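Local coordinates for protein aldose 1-epimerase (Escherichia coli, PDB 3NRE) that probably interconverts the alpha and beta anomers of aldose sugars, at residues L14-F26 against P36-P50. Residues are numbered along the deposited sequence; the frame is centred on the assembly and turned at random.
Sequences LDVSDQGGVIEGF and PGKKSGVATDASCFP
A single antiparallel bridge, I23 with C48, joins the β-hairpin of strands 12-17 and 22-28 to strand 48-51 in this all-β, galactose mutarotase-like fold, a worked example of one strand edge receiving both a strand and the loop that leads to it. The bridge carries a classic β bulge: I23 N donates to C48 O (3.0 Å), while I23 O takes S47 N at 2.8 Å and C48 N only weakly. Beside it, V22 sets CG1 against F49 CB at 3.6 Å and CG2 against the methyl of A46; the ring of F49 leads away from the hairpin and stacks with H149 and W88. One residue past I23, E24 receives the loop twice. Its backbone O accepts from G37 N, and its side chain, folded back at chi2 (-79°), brings OE1 within 3.1 Å of K39 N, which donates to it from above the carboxylate plane. A water links OE2 to S40 N. With E24 replaced by alanine, the loop is likely to lose both the acceptor for K39 N and the water-mediated tie to S40. The K39 chain runs extended across E24 CB, and its NZ meets D15 OD2 on the anti side in a 2.6 Å salt bridge, 23° out of the carboxylate plane.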
ATOM      1  N   LEU A  14      -7.814  -0.726  16.437  1.00 22.19           N
ATOM      2  CA  LEU A  14      -7.798  -0.369  15.027  1.00 20.12           C
ATOM      3  C   LEU A  14      -9.111   0.320  14.651  1.00 22.04           C
ATOM      4  O   LEU A  14     -10.182  -0.161  14.972  1.00 22.26           O
ATOM      5  CB  LEU A  14      -7.654  -1.650  14.181  1.00 21.41           C
ATOM      6  CG  LEU A  14      -7.476  -1.532  12.667  1.00 22.59           C
ATOM      7  CD1 LEU A  14      -6.054  -1.136  12.356  1.00 22.72           C
ATOM      8  CD2 LEU A  14      -7.904  -2.821  11.889  1.00 22.94           C
ATOM      9  N   ASP A  15      -9.023   1.416  13.925  1.00 20.79           N
ATOM     10  CA  ASP A  15     -10.201   2.067  13.330  1.00 20.77           C
ATOM     11  C   ASP A  15     -10.118   1.943  11.801  1.00 20.85           C
ATOM     12  O   ASP A  15      -9.050   2.161  11.223  1.00 18.92           O
ATOM     13  CB  ASP A  15     -10.215   3.559  13.681  1.00 21.25           C
ATOM     14  CG  ASP A  15     -10.700   3.850  15.095  1.00 24.86           C
ATOM     15  OD1 ASP A  15     -11.080   2.906  15.854  1.00 27.13           O
ATOM     16  OD2 ASP A  15     -10.774   5.066  15.453  1.00 31.35           O
ATOM     17  N   VAL A  16     -11.248   1.619  11.157  1.00 18.36           N
ATOM     18  CA  VAL A  16     -11.320   1.425   9.705  1.00 18.40           C
ATOM     19  C   VAL A  16     -12.525   2.165   9.175  1.00 18.37           C
ATOM     20  O   VAL A  16     -13.576   2.125   9.797  1.00 19.39           O
ATOM     21  CB  VAL A  16     -11.475  -0.064   9.302  1.00 18.88           C
ATOM     22  CG1 VAL A  16     -11.577  -0.236   7.782  1.00 21.38           C
ATOM     23  CG2 VAL A  16     -10.338  -0.918   9.884  1.00 21.89           C
ATOM     24  N   SER A  17     -12.375   2.836   8.033  1.00 17.80           N
ATOM     25  CA  SER A  17     -13.466   3.557   7.414  1.00 17.66           C
ATOM     26  C   SER A  17     -13.948   2.870   6.163  1.00 19.44           C
ATOM     27  O   SER A  17     -13.125   2.343   5.403  1.00 19.81           O
ATOM     28  CB  SER A  17     -12.986   4.975   7.022  1.00 20.75           C
ATOM     29  OG  SER A  17     -13.950   5.652   6.260  1.00 21.02           O
ATOM     30  N   ASP A  18     -15.252   2.968   5.913  1.00 18.99           N
ATOM     31  CA  ASP A  18     -15.809   2.503   4.627  1.00 20.85           C
ATOM     32  C   ASP A  18     -15.441   3.415   3.454  1.00 21.78           C
ATOM     33  O   ASP A  18     -15.712   3.065   2.313  1.00 20.66           O
ATOM     34  CB  ASP A  18     -17.317   2.286   4.662  1.00 20.82           C
ATOM     35  CG  ASP A  18     -18.137   3.552   5.036  1.00 21.94           C
ATOM     36  OD1 ASP A  18     -17.578   4.648   5.246  1.00 22.88           O
ATOM     37  OD2 ASP A  18     -19.389   3.382   5.154  1.00 26.75           O
ATOM     38  N   GLN A  19     -14.896   4.604   3.718  1.00 19.10           N
ATOM     39  CA  GLN A  19     -14.468   5.517   2.659  1.00 19.20           C
ATOM     40  C   GLN A  19     -13.081   5.056   2.225  1.00 19.37           C
ATOM     41  O   GLN A  19     -12.069   5.297   2.920  1.00 18.99           O
ATOM     42  CB  GLN A  19     -14.397   6.962   3.149  1.00 19.33           C
ATOM     43  CG  GLN A  19     -15.685   7.447   3.705  1.00 21.92           C
ATOM     44  CD  GLN A  19     -16.837   7.426   2.725  1.00 25.58           C
ATOM     45  OE1 GLN A  19     -16.836   8.187   1.754  1.00 28.09           O
ATOM     46  NE2 GLN A  19     -17.853   6.587   2.984  1.00 26.11           N
ATOM     47  N   GLY A  20     -13.025   4.338   1.112  1.00 19.16           N
ATOM     48  CA  GLY A  20     -11.754   3.842   0.613  1.00 19.01           C
ATOM     49  C   GLY A  20     -11.242   2.543   1.232  1.00 18.68           C
ATOM     50  O   GLY A  20     -10.161   2.093   0.934  1.00 18.57           O
ATOM     51  N   GLY A  21     -11.955   1.989   2.204  1.00 16.67           N
ATOM     52  CA  GLY A  21     -11.462   0.848   2.908  1.00 17.15           C
ATOM     53  C   GLY A  21     -10.174   1.115   3.668  1.00 18.81           C
ATOM     54  O   GLY A  21      -9.309   0.265   3.770  1.00 17.84           O
ATOM     55  N   VAL A  22     -10.074   2.326   4.182  1.00 16.75           N
ATOM     56  CA  VAL A  22      -8.851   2.808   4.771  1.00 17.82           C
ATOM     57  C   VAL A  22      -8.799   2.552   6.270  1.00 17.04           C
ATOM     58  O   VAL A  22      -9.806   2.599   6.977  1.00 18.53           O
ATOM     59  CB  VAL A  22      -8.626   4.288   4.491  1.00 16.65           C
ATOM     60  CG1 VAL A  22      -8.647   4.562   2.966  1.00 16.28           C
ATOM     61  CG2 VAL A  22      -9.662   5.212   5.251  1.00 17.02           C
ATOM     62  N   ILE A  23      -7.602   2.276   6.746  1.00 17.77           N
ATOM     63  CA  ILE A  23      -7.353   2.311   8.195  1.00 17.75           C
ATOM     64  C   ILE A  23      -7.258   3.768   8.599  1.00 18.76           C
ATOM     65  O   ILE A  23      -6.556   4.544   7.941  1.00 18.27           O
ATOM     66  CB  ILE A  23      -6.054   1.598   8.558  1.00 18.30           C
ATOM     67  CG1 ILE A  23      -6.175   0.134   8.143  1.00 18.44           C
ATOM     68  CG2 ILE A  23      -5.792   1.615  10.072  1.00 17.03           C
ATOM     69  CD1 ILE A  23      -4.931  -0.720   8.387  1.00 21.77           C
ATOM     70  N   GLU A  24      -7.947   4.127   9.664  1.00 16.16           N
ATOM     71  CA  GLU A  24      -7.909   5.510  10.231  1.00 19.44           C
ATOM     72  C   GLU A  24      -7.127   5.616  11.552  1.00 18.51           C
ATOM     73  O   GLU A  24      -6.909   6.707  12.056  1.00 19.86           O
ATOM     74  CB  GLU A  24      -9.340   6.079  10.395  1.00 18.75           C
ATOM     75  CG  GLU A  24     -10.005   6.308   9.036  1.00 19.41           C
ATOM     76  CD  GLU A  24      -9.551   7.617   8.292  1.00 27.99           C
ATOM     77  OE1 GLU A  24      -8.620   8.308   8.772  1.00 24.84           O
ATOM     78  OE2 GLU A  24     -10.205   7.976   7.264  1.00 24.27           O
ATOM     79  N   GLY A  25      -6.711   4.484  12.100  1.00 18.66           N
ATOM     80  CA  GLY A  25      -5.822   4.456  13.248  1.00 19.24           C
ATOM     81  C   GLY A  25      -5.458   3.036  13.621  1.00 20.29           C
ATOM     82  O   GLY A  25      -6.231   2.124  13.420  1.00 19.66           O
ATOM     83  N   PHE A  26      -4.257   2.890  14.172  1.00 21.79           N
ATOM     84  CA  PHE A  26      -3.778   1.644  14.727  1.00 20.42           C
ATOM     85  C   PHE A  26      -2.874   2.031  15.892  1.00 22.79           C
ATOM     86  O   PHE A  26      -1.875   2.748  15.703  1.00 23.45           O
ATOM     87  CB  PHE A  26      -3.007   0.864  13.649  1.00 21.87           C
ATOM     88  CG  PHE A  26      -2.526  -0.481  14.089  1.00 20.54           C
ATOM     89  CD1 PHE A  26      -3.243  -1.238  14.995  1.00 25.03           C
ATOM     90  CD2 PHE A  26      -1.389  -1.038  13.526  1.00 23.40           C
ATOM     91  CE1 PHE A  26      -2.775  -2.512  15.396  1.00 30.17           C
ATOM     92  CE2 PHE A  26      -0.937  -2.300  13.913  1.00 25.72           C
ATOM     93  CZ  PHE A  26      -1.598  -3.029  14.835  1.00 24.55           C
ATOM     94  N   PRO A  36      -1.938   8.561  12.800  1.00 20.99           N
ATOM     95  CA  PRO A  36      -3.393   8.662  12.995  1.00 22.43           C
ATOM     96  C   PRO A  36      -4.056   9.314  11.792  1.00 20.78           C
ATOM     97  O   PRO A  36      -3.578  10.368  11.354  1.00 23.81           O
ATOM     98  CB  PRO A  36      -3.517   9.570  14.251  1.00 22.98           C
ATOM     99  CG  PRO A  36      -2.329   9.273  14.996  1.00 25.65           C
ATOM    100  CD  PRO A  36      -1.220   9.123  13.952  1.00 24.35           C
ATOM    101  N   GLY A  37      -5.155   8.723  11.305  1.00 20.12           N
ATOM    102  CA  GLY A  37      -5.924   9.359  10.229  1.00 21.33           C
ATOM    103  C   GLY A  37      -6.733  10.554  10.641  1.00 22.48           C
ATOM    104  O   GLY A  37      -7.086  10.735  11.817  1.00 21.94           O
ATOM    105  N   LYS A  38      -7.039  11.415   9.673  1.00 22.19           N
ATOM    106  CA  LYS A  38      -7.911  12.549   9.915  1.00 23.83           C
ATOM    107  C   LYS A  38      -9.388  12.252   9.847  1.00 22.91           C
ATOM    108  O   LYS A  38     -10.202  13.150  10.161  1.00 23.33           O
ATOM    109  CB  LYS A  38      -7.640  13.689   8.913  1.00 26.21           C
ATOM    110  CG  LYS A  38      -6.233  14.205   9.009  1.00 29.86           C
ATOM    111  CD  LYS A  38      -6.074  15.447   8.107  1.00 37.22           C
ATOM    112  CE  LYS A  38      -4.812  16.267   8.398  1.00 49.80           C
ATOM    113  NZ  LYS A  38      -4.849  17.513   7.524  1.00 36.95           N
ATOM    114  N   LYS A  39      -9.773  11.058   9.425  1.00 22.31           N
ATOM    115  CA  LYS A  39     -11.189  10.707   9.317  1.00 23.75           C
ATOM    116  C   LYS A  39     -11.944  11.734   8.467  1.00 22.72           C
ATOM    117  O   LYS A  39     -13.078  12.163   8.798  1.00 26.01           O
ATOM    118  CB  LYS A  39     -11.822  10.475  10.709  1.00 25.82           C
ATOM    119  CG  LYS A  39     -11.169   9.312  11.436  1.00 25.16           C
ATOM    120  CD  LYS A  39     -11.687   9.049  12.856  1.00 25.96           C
ATOM    121  CE  LYS A  39     -11.042   7.738  13.422  1.00 27.67           C
ATOM    122  NZ  LYS A  39     -11.468   7.516  14.874  1.00 31.08           N
ATOM    123  N   SER A  40     -11.280  12.139   7.379  1.00 24.03           N
ATOM    124  CA  SER A  40     -11.766  13.220   6.488  1.00 26.48           C
ATOM    125  C   SER A  40     -12.500  12.654   5.281  1.00 24.07           C
ATOM    126  O   SER A  40     -13.201  13.395   4.591  1.00 24.33           O
ATOM    127  CB  SER A  40     -10.581  14.042   5.984  1.00 26.98           C
ATOM    128  OG  SER A  40      -9.763  13.227   5.165  1.00 23.95           O
ATOM    129  N   GLY A  41     -12.335  11.352   5.021  1.00 22.15           N
ATOM    130  CA  GLY A  41     -12.853  10.679   3.809  1.00 22.60           C
ATOM    131  C   GLY A  41     -11.933  10.799   2.601  1.00 24.55           C
ATOM    132  O   GLY A  41     -12.282  10.365   1.470  1.00 26.35           O
ATOM    133  N   VAL A  42     -10.731  11.376   2.818  1.00 21.34           N
ATOM    134  CA  VAL A  42      -9.712  11.475   1.811  1.00 21.44           C
ATOM    135  C   VAL A  42      -8.605  10.474   2.201  1.00 19.84           C
ATOM    136  O   VAL A  42      -8.018  10.538   3.301  1.00 20.08           O
ATOM    137  CB  VAL A  42      -9.151  12.906   1.749  1.00 24.17           C
ATOM    138  CG1 VAL A  42      -8.022  12.963   0.702  1.00 27.67           C
ATOM    139  CG2 VAL A  42     -10.327  13.940   1.440  1.00 26.00           C
ATOM    140  N   ALA A  43      -8.383   9.515   1.327  1.00 18.24           N
ATOM    141  CA  ALA A  43      -7.473   8.392   1.637  1.00 18.90           C
ATOM    142  C   ALA A  43      -6.041   8.796   1.964  1.00 19.28           C
ATOM    143  O   ALA A  43      -5.393   8.161   2.801  1.00 17.44           O
ATOM    144  CB  ALA A  43      -7.498   7.346   0.506  1.00 19.34           C
ATOM    145  N   THR A  44      -5.555   9.852   1.323  1.00 19.14           N
ATOM    146  CA  THR A  44      -4.202  10.352   1.581  1.00 18.98           C
ATOM    147  C   THR A  44      -4.061  11.050   2.935  1.00 19.95           C
ATOM    148  O   THR A  44      -2.945  11.426   3.323  1.00 19.49           O
ATOM    149  CB  THR A  44      -3.715  11.275   0.446  1.00 21.36           C
ATOM    150  OG1 THR A  44      -4.644  12.349   0.260  1.00 20.34           O
ATOM    151  CG2 THR A  44      -3.541  10.460  -0.858  1.00 21.44           C
ATOM    152  N   ASP A  45      -5.169  11.209   3.660  1.00 18.49           N
ATOM    153  CA  ASP A  45      -5.136  11.694   5.049  1.00 17.83           C
ATOM    154  C   ASP A  45      -5.282  10.566   6.066  1.00 19.38           C
ATOM    155  O   ASP A  45      -5.281  10.851   7.255  1.00 20.45           O
ATOM    156  CB  ASP A  45      -6.261  12.662   5.326  1.00 21.24           C
ATOM    157  CG  ASP A  45      -6.152  13.967   4.574  1.00 27.42           C
ATOM    158  OD1 ASP A  45      -5.012  14.415   4.269  1.00 24.93           O
ATOM    159  OD2 ASP A  45      -7.246  14.579   4.400  1.00 30.81           O
ATOM    160  N   ALA A  46      -5.390   9.329   5.598  1.00 17.37           N
ATOM    161  CA  ALA A  46      -5.670   8.172   6.473  1.00 18.10           C
ATOM    162  C   ALA A  46      -4.387   7.518   6.974  1.00 18.82           C
ATOM    163  O   ALA A  46      -3.306   8.061   6.805  1.00 19.84           O
ATOM    164  CB  ALA A  46      -6.495   7.149   5.738  1.00 17.37           C
ATOM    165  N   SER A  47      -4.519   6.401   7.658  1.00 17.85           N
ATOM    166  CA  SER A  47      -3.346   5.632   8.149  1.00 18.75           C
ATOM    167  C   SER A  47      -2.797   4.630   7.134  1.00 19.41           C
ATOM    168  O   SER A  47      -1.625   4.272   7.205  1.00 19.07           O
ATOM    169  CB  SER A  47      -3.733   4.840   9.403  1.00 19.96           C
ATOM    170  OG  SER A  47      -4.310   5.691  10.346  1.00 20.52           O
ATOM    171  N   CYS A  48      -3.672   4.127   6.256  1.00 17.79           N
ATOM    172  CA  CYS A  48      -3.327   3.103   5.253  1.00 18.68           C
ATOM    173  C   CYS A  48      -4.457   3.004   4.264  1.00 21.67           C
ATOM    174  O   CYS A  48      -5.624   3.018   4.661  1.00 20.59           O
ATOM    175  CB  CYS A  48      -3.141   1.715   5.906  1.00 19.61           C
ATOM    176  SG  CYS A  48      -2.601   0.437   4.821  1.00 21.41           S
ATOM    177  N   PHE A  49      -4.135   2.786   2.976  1.00 18.43           N
ATOM    178  CA  PHE A  49      -5.181   2.498   2.007  1.00 18.37           C
ATOM    179  C   PHE A  49      -4.795   1.333   1.126  1.00 17.98           C
ATOM    180  O   PHE A  49      -3.598   1.072   0.948  1.00 18.82           O
ATOM    181  CB  PHE A  49      -5.583   3.754   1.185  1.00 18.11           C
ATOM    182  CG  PHE A  49      -4.480   4.427   0.406  1.00 15.73           C
ATOM    183  CD1 PHE A  49      -4.119   3.978  -0.848  1.00 17.38           C
ATOM    184  CD2 PHE A  49      -3.899   5.643   0.862  1.00 15.50           C
ATOM    185  CE1 PHE A  49      -3.230   4.627  -1.628  1.00 16.45           C
ATOM    186  CE2 PHE A  49      -2.936   6.270   0.099  1.00 18.05           C
ATOM    187  CZ  PHE A  49      -2.601   5.766  -1.158  1.00 18.66           C
ATOM    188  N   PRO A  50      -5.790   0.627   0.583  1.00 16.90           N
ATOM    189  CA  PRO A  50      -5.549  -0.561  -0.224  1.00 19.07           C
ATOM    190  C   PRO A  50      -5.292  -0.168  -1.648  1.00 18.03           C
ATOM    191  O   PRO A  50      -5.735   0.910  -2.112  1.00 17.83           O
ATOM    192  CB  PRO A  50      -6.867  -1.323  -0.131  1.00 19.29           C
ATOM    193  CG  PRO A  50      -7.904  -0.229   0.008  1.00 18.78           C
ATOM    194  CD  PRO A  50      -7.226   0.813   0.879  1.00 17.74           C
TER
HETATM  195  O   HOH W   1     -14.943   9.951   0.965  1.00 35.56           O
HETATM  196  O   HOH W   2      -8.912  10.539   6.324  0.50 19.93           O
HETATM  197  O   HOH W   3      -7.466   8.727  13.793  1.00 27.62           O